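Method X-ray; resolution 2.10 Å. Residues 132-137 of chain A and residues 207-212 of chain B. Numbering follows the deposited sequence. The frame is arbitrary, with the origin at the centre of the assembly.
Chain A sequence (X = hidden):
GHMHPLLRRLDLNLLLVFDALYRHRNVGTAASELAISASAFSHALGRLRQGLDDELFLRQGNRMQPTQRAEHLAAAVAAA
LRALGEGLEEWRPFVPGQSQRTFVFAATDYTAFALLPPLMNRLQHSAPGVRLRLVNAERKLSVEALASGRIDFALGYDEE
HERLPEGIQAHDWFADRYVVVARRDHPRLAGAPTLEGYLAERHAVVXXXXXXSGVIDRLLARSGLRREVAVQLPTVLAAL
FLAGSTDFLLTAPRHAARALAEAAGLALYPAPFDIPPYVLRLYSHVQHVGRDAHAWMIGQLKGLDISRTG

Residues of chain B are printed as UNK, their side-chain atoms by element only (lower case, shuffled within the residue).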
# COMPACT_ATOMS: atom_id res chain seq x y z
N LEU A 132 16.28 12.75 17.19
CA LEU A 132 15.52 13.30 16.06
C LEU A 132 15.68 12.35 14.94
O LEU A 132 16.74 11.75 14.76
CB LEU A 132 15.98 14.71 15.66
CG LEU A 132 15.15 15.79 16.33
CD1 LEU A 132 15.42 15.92 17.87
CD2 LEU A 132 15.35 17.09 15.69
N ARG A 133 14.59 12.15 14.21
CA ARG A 133 14.64 11.39 13.02
C ARG A 133 14.02 12.23 11.91
O ARG A 133 12.85 12.59 11.99
CB ARG A 133 13.94 10.04 13.22
CG ARG A 133 13.87 9.26 11.95
CD ARG A 133 13.07 8.00 12.09
NE ARG A 133 13.27 7.15 10.92
CZ ARG A 133 12.31 6.78 10.07
NH1 ARG A 133 11.03 7.18 10.24
NH2 ARG A 133 12.63 5.98 9.05
N LEU A 134 14.80 12.54 10.88
CA LEU A 134 14.28 13.34 9.75
C LEU A 134 14.06 12.42 8.59
O LEU A 134 14.91 11.57 8.30
CB LEU A 134 15.28 14.48 9.38
CG LEU A 134 14.99 15.79 10.09
CD1 LEU A 134 15.19 15.71 11.67
CD2 LEU A 134 15.80 16.90 9.49
N VAL A 135 12.93 12.60 7.89
CA VAL A 135 12.56 11.75 6.74
C VAL A 135 12.30 12.62 5.54
O VAL A 135 11.80 13.75 5.63
CB VAL A 135 11.30 10.84 6.97
CG1 VAL A 135 11.54 9.84 8.09
CG2 VAL A 135 9.97 11.65 7.26
N ASN A 136 12.62 12.07 4.38
CA ASN A 136 12.07 12.63 3.16
C ASN A 136 10.63 12.18 3.07
O ASN A 136 10.33 11.02 3.20
CB ASN A 136 12.83 12.13 1.93
CG ASN A 136 14.25 12.65 1.88
OD1 ASN A 136 14.52 13.85 2.05
ND2 ASN A 136 15.15 11.76 1.61
N ALA A 137 9.74 13.13 2.88
CA ALA A 137 8.34 12.81 2.72
C ALA A 137 8.03 12.98 1.24
O ALA A 137 8.79 13.60 0.47
CB ALA A 137 7.52 13.74 3.53
N UNK B 207 20.41 7.78 6.80
CA UNK B 207 19.53 6.76 6.29
C UNK B 207 18.82 7.31 5.02
O UNK B 207 17.73 7.89 5.18
c UNK B 207 18.42 6.47 7.37
c UNK B 207 19.03 5.78 8.61
o UNK B 207 17.81 7.72 7.80
N UNK B 208 19.40 7.16 3.81
CA UNK B 208 18.85 7.90 2.66
C UNK B 208 17.41 7.53 2.17
O UNK B 208 16.85 8.30 1.41
c UNK B 208 20.56 6.32 3.40
c UNK B 208 21.15 7.11 2.25
c UNK B 208 19.85 7.61 1.53
N UNK B 209 16.85 6.41 2.63
CA UNK B 209 15.55 5.91 2.22
C UNK B 209 14.79 5.63 3.48
O UNK B 209 13.89 4.77 3.52
n UNK B 209 16.81 5.72 -2.05
c UNK B 209 15.71 4.66 1.38
c UNK B 209 15.89 5.60 -1.05
c UNK B 209 17.99 5.19 -1.60
c UNK B 209 18.81 4.09 0.36
c UNK B 209 17.77 4.72 -0.30
c UNK B 209 19.20 5.07 -2.25
c UNK B 209 20.18 4.46 -1.56
c UNK B 209 19.99 4.00 -0.24
c UNK B 209 16.43 4.98 0.03
N UNK B 210 15.13 6.39 4.52
CA UNK B 210 14.34 6.36 5.74
C UNK B 210 14.33 4.95 6.37
O UNK B 210 13.40 4.61 7.13
c UNK B 210 12.87 6.84 5.55
o UNK B 210 13.59 9.13 4.89
c UNK B 210 12.73 8.22 4.82
n UNK B 210 11.61 8.37 4.11
N UNK B 211 15.38 4.16 6.11
CA UNK B 211 15.61 2.87 6.77
C UNK B 211 15.66 3.01 8.29
O UNK B 211 15.83 4.10 8.81
c UNK B 211 18.06 3.30 4.35
o UNK B 211 17.77 4.48 4.59
c UNK B 211 16.95 2.27 6.35
c UNK B 211 17.20 2.17 4.88
o UNK B 211 19.03 3.00 3.64
N UNK B 212 15.54 1.89 8.97
CA UNK B 212 15.47 1.86 10.45
C UNK B 212 16.81 2.10 11.17
O UNK B 212 16.88 2.69 12.25
c UNK B 212 13.31 0.59 10.81
o UNK B 212 12.72 1.73 10.68
c UNK B 212 14.83 0.56 10.92
o UNK B 212 12.71 -0.53 10.84
O HOH W 1 15.65 9.34 7.19

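At position 207 of chain B the side chain holds three atoms, a carbon bearing one oxygen and one further carbon. None of them touches chain A directly; a water lies between the oxygen and Leu A134. This beta-branched pattern with a single hydroxyl identifies Thr B207. Its CA-to-CB bond points toward chain A, and the water fills the gap, its oxygen 2.8 Å from Thr B207 OG1 and 2.6 Å from Leu A134 O.

Position 208 carries three carbons that close a ring onto the backbone nitrogen. The ring does not touch the chain A stretch; the closest approach is made by the backbone, with O of position 208 lying 3.9 Å from Asn A136 ND2. Such a ring can only be Pro B208, and its CA-to-CB bond points away from chain A.

Position 209 has ten side-chain atoms: one carbon, then fused five- and six-membered rings containing eight carbons and one nitrogen. None comes into contact with the chain A stretch. This indole marks Trp B209. Its CA-to-CB bond points away, and the chain A stretch covers none of its surface.

At position 210 two carbons lead to a terminal fork of one oxygen and one nitrogen. The oxygen accepts from Asn A136 N and the nitrogen donates to Asn A136 O, each at 3.1 Å; an acceptor beside a donor makes a carboxamide, Asn B210. Its CA-to-CB bond points toward chain A. The water near Thr B207 also lies 3.1 Å from Asn B210 OD1, and it can donate to this atom or to Leu A134 O.

Position 211 shows three carbons in a row, the third carrying two oxygens, all out of contact with the chain A stretch: Glu B211. The side chain turns back within its own chain, where Glu B211 OE1 accepts a hydrogen bond from Trp B209 N at 2.9 Å.

Position 212 has two carbons, the second with two oxygens, which approach the Arg A133 guanidinium without touching it; hence Asp B212. Asp B212 OD2 lies 4.6 Å from Arg A133 NH2, well out of the guanidinium plane, so the opposite charges are near each other without forming a salt bridge.

The contact centres on Asn B210. A type I turn from Thr B207, closed by Asn B210 N donating to Thr B207 O at 3.1 Å, ends at Asn B210, whose carboxamide engages the backbone N and O of Asn A136. Arg A133 reaches out in an extended conformation and brings NH2 within 2.5 Å of Asn B210 O, a very short approach whose angle is too poor for a hydrogen bond.

Chain B, residues 207-212: TPWNED
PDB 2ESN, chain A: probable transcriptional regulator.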